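Local structure of interleukin-1beta (Gallus gallus, 2WRY) at residues Pro129-Leu137 and Thr146-Tyr157. The protein probably acts as a secreted pro-inflammatory cytokine that binds the interleukin-1 receptor, this chain being the C-terminal, beta-trefoil part of a longer protein. Numbering follows the deposited sequence.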
# COMPACT_ATOMS: atom_id res chain seq x y z
N PRO A 129 11.64 -7.36 -0.12
CA PRO A 129 12.43 -6.24 0.37
C PRO A 129 13.09 -5.47 -0.79
O PRO A 129 13.51 -6.09 -1.79
CB PRO A 129 13.49 -6.90 1.28
CG PRO A 129 13.02 -8.28 1.53
CD PRO A 129 11.97 -8.64 0.55
N GLY A 130 13.12 -4.13 -0.68
CA GLY A 130 13.65 -3.32 -1.76
C GLY A 130 12.61 -2.88 -2.76
O GLY A 130 12.89 -2.04 -3.63
N TRP A 131 11.39 -3.41 -2.62
CA TRP A 131 10.25 -3.02 -3.46
C TRP A 131 9.26 -2.17 -2.68
O TRP A 131 8.94 -2.47 -1.52
CB TRP A 131 9.56 -4.26 -4.05
CG TRP A 131 10.46 -4.91 -5.06
CD1 TRP A 131 11.60 -5.65 -4.80
CD2 TRP A 131 10.31 -4.89 -6.47
NE1 TRP A 131 12.17 -6.06 -5.99
CE2 TRP A 131 11.39 -5.61 -7.03
CE3 TRP A 131 9.36 -4.32 -7.33
CZ2 TRP A 131 11.55 -5.76 -8.41
CZ3 TRP A 131 9.53 -4.44 -8.68
CH2 TRP A 131 10.61 -5.18 -9.22
N PHE A 132 8.84 -1.10 -3.33
CA PHE A 132 8.01 -0.08 -2.71
C PHE A 132 6.76 0.21 -3.50
O PHE A 132 6.77 0.18 -4.74
CB PHE A 132 8.80 1.25 -2.59
CG PHE A 132 10.01 1.18 -1.70
CD1 PHE A 132 9.99 1.74 -0.44
CD2 PHE A 132 11.19 0.58 -2.14
CE1 PHE A 132 11.12 1.68 0.40
CE2 PHE A 132 12.33 0.55 -1.31
CZ PHE A 132 12.29 1.11 -0.06
N ILE A 133 5.68 0.50 -2.78
CA ILE A 133 4.43 0.85 -3.45
C ILE A 133 4.60 2.17 -4.21
O ILE A 133 5.10 3.16 -3.64
CB ILE A 133 3.23 0.97 -2.47
CG1 ILE A 133 3.02 -0.34 -1.71
CG2 ILE A 133 1.98 1.44 -3.25
CD1 ILE A 133 1.88 -0.28 -0.72
N CYS A 134 4.23 2.18 -5.47
CA CYS A 134 4.45 3.38 -6.28
C CYS A 134 3.30 3.72 -7.21
O CYS A 134 2.48 2.88 -7.57
CB CYS A 134 5.74 3.27 -7.11
SG CYS A 134 5.66 1.96 -8.35
N THR A 135 3.25 4.99 -7.57
CA THR A 135 2.32 5.45 -8.60
C THR A 135 3.10 5.95 -9.81
O THR A 135 4.29 6.28 -9.72
CB THR A 135 1.40 6.58 -8.08
OG1 THR A 135 2.18 7.75 -7.80
CG2 THR A 135 0.65 6.10 -6.82
N SER A 136 2.41 6.02 -10.93
CA SER A 136 3.00 6.56 -12.13
C SER A 136 3.06 8.07 -12.01
O SER A 136 2.31 8.67 -11.25
CB SER A 136 2.10 6.19 -13.30
OG SER A 136 2.58 6.74 -14.50
N LEU A 137 3.95 8.70 -12.77
CA LEU A 137 3.91 10.16 -12.92
C LEU A 137 2.66 10.62 -13.68
O LEU A 137 2.21 11.76 -13.51
CB LEU A 137 5.15 10.66 -13.66
CG LEU A 137 6.53 10.26 -13.12
CD1 LEU A 137 7.67 10.85 -13.97
CD2 LEU A 137 6.69 10.67 -11.68
N THR A 146 7.84 -1.08 -7.14
CA THR A 146 9.08 -0.78 -7.86
C THR A 146 10.30 -0.99 -6.97
O THR A 146 10.24 -0.72 -5.77
CB THR A 146 9.12 0.71 -8.35
OG1 THR A 146 10.33 0.94 -9.09
CG2 THR A 146 9.06 1.69 -7.17
N ASN A 147 11.41 -1.44 -7.58
CA ASN A 147 12.72 -1.51 -6.87
C ASN A 147 13.55 -0.19 -7.15
O ASN A 147 14.75 -0.10 -6.83
CB ASN A 147 13.53 -2.75 -7.08
CG ASN A 147 13.80 -3.07 -8.56
OD1 ASN A 147 13.38 -2.23 -9.45
ND2 ASN A 147 14.48 -4.23 -8.86
N GLN A 148 12.91 0.77 -7.80
CA GLN A 148 13.53 2.09 -8.02
C GLN A 148 12.59 3.20 -7.46
O GLN A 148 12.07 4.00 -8.24
CB GLN A 148 13.79 2.32 -9.51
CG GLN A 148 14.76 1.30 -10.16
CD GLN A 148 15.03 1.69 -11.59
OE1 GLN A 148 14.14 1.70 -12.43
NE2 GLN A 148 16.26 2.06 -11.87
N PRO A 149 12.36 3.20 -6.14
CA PRO A 149 11.34 4.14 -5.55
C PRO A 149 11.66 5.60 -5.88
O PRO A 149 12.78 6.04 -5.67
CB PRO A 149 11.46 3.87 -4.05
CG PRO A 149 12.87 3.24 -3.86
CD PRO A 149 12.99 2.38 -5.10
N ASP A 150 10.67 6.29 -6.41
CA ASP A 150 10.76 7.76 -6.66
C ASP A 150 11.61 8.09 -7.88
O ASP A 150 11.96 9.28 -8.08
CB ASP A 150 11.25 8.50 -5.41
CG ASP A 150 10.22 8.50 -4.28
OD1 ASP A 150 9.09 8.88 -4.59
OD2 ASP A 150 10.56 8.10 -3.14
N GLN A 151 11.95 7.06 -8.69
CA GLN A 151 12.75 7.25 -9.91
C GLN A 151 11.86 7.01 -11.12
O GLN A 151 11.63 5.86 -11.52
CB GLN A 151 13.95 6.32 -9.91
CG GLN A 151 14.96 6.66 -11.01
CD GLN A 151 16.28 5.88 -10.89
OE1 GLN A 151 16.52 5.17 -9.91
NE2 GLN A 151 17.13 6.03 -11.90
N VAL A 152 11.33 8.10 -11.67
CA VAL A 152 10.32 8.06 -12.76
C VAL A 152 9.05 7.32 -12.32
O VAL A 152 8.37 6.63 -13.09
CB VAL A 152 10.88 7.51 -14.11
CG1 VAL A 152 9.99 7.96 -15.26
CG2 VAL A 152 12.31 7.96 -14.34
N ASN A 153 8.77 7.49 -11.04
CA ASN A 153 7.50 7.09 -10.40
C ASN A 153 7.45 7.85 -9.09
O ASN A 153 8.42 8.55 -8.72
CB ASN A 153 7.46 5.57 -10.14
CG ASN A 153 8.56 5.10 -9.21
OD1 ASN A 153 8.56 5.42 -8.03
ND2 ASN A 153 9.53 4.35 -9.77
N ILE A 154 6.35 7.72 -8.37
CA ILE A 154 6.24 8.37 -7.06
C ILE A 154 6.06 7.25 -6.04
O ILE A 154 5.15 6.43 -6.17
CB ILE A 154 5.05 9.34 -7.01
CG1 ILE A 154 5.32 10.53 -7.95
CG2 ILE A 154 4.80 9.79 -5.58
CD1 ILE A 154 4.08 11.25 -8.32
N ALA A 155 6.92 7.21 -5.03
CA ALA A 155 6.82 6.19 -3.98
C ALA A 155 6.68 6.85 -2.60
O ALA A 155 6.88 6.20 -1.59
CB ALA A 155 8.03 5.22 -4.02
N THR A 156 6.30 8.12 -2.60
CA THR A 156 6.21 8.95 -1.40
C THR A 156 4.77 9.46 -1.28
O THR A 156 4.20 9.98 -2.27
CB THR A 156 7.18 10.17 -1.48
OG1 THR A 156 8.53 9.71 -1.68
CG2 THR A 156 7.11 11.00 -0.19
N TYR A 157 4.23 9.32 -0.06
CA TYR A 157 2.81 9.59 0.23
C TYR A 157 2.66 10.50 1.42
O TYR A 157 3.55 10.63 2.26
CB TYR A 157 2.04 8.26 0.50
CG TYR A 157 2.16 7.31 -0.66
CD1 TYR A 157 1.28 7.39 -1.78
CD2 TYR A 157 3.20 6.40 -0.70
CE1 TYR A 157 1.45 6.56 -2.90
CE2 TYR A 157 3.38 5.57 -1.82
CZ TYR A 157 2.53 5.65 -2.90
OH TYR A 157 2.73 4.79 -3.97
O HOH W 1 15.37 -0.95 -4.16
O HOH W 2 6.32 3.54 -1.09
O HOH W 3 5.83 7.04 -14.27
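F132 and T146 exchange two backbone bonds, F132 N to T146 O (2.8 Å) and T146 N to F132 O, as an antiparallel hydrogen-bonded pair. Further along, T135 and I154 do the same, and T135 N meets I154 O in the carbonyl plane with an N-H...O angle of 164°. Between these pairs residues 147-153 leave the ladder as a loop, begun by an ST turn in which T146 OG1 accepts from Q148 N. The close-packed side is buried: F132, I133, T135, I154, A155 and Y157. P149, rigid and apolar, sets CB off-centre over the F132 ring in a CH-pi contact, its CG 3.6 Å from F132 CD2; R122 adds a cation-pi contact. Y157 is long enough to bring its hydroxyl to I133 O in a weak bond, while T135 OG1, packed against I154 CB, is hydrogen-bonded to D16 OD2. Both segments belong to the IL-1 beta-trefoil, where the loop leads into the closing strand 157-160. Within the loop, N153 holds CG between its backbone N and carbonyl carbon (chi1 61°), turning the amide onto the type II turn 148-151: ND2 donates to Q148 O, which Q151 N reaches from the opposite face, and OD1 accepts from D150 N (2.8 Å). On the solvent side, exposed N147 still stacks closely, CB 3.8 Å from the centroid of the five-membered ring of W131; its flat carboxamide, 28° from the indole plane, can pack there and meet solvent. G130's backbone angles would jam a side chain against P129 O. Water 1 links G130 O to N147 O. The looser end is exposed: L137 CD1 merely brushes V152 CG1 at 3.9 Å, and water 3 joins L137 N to V152 O.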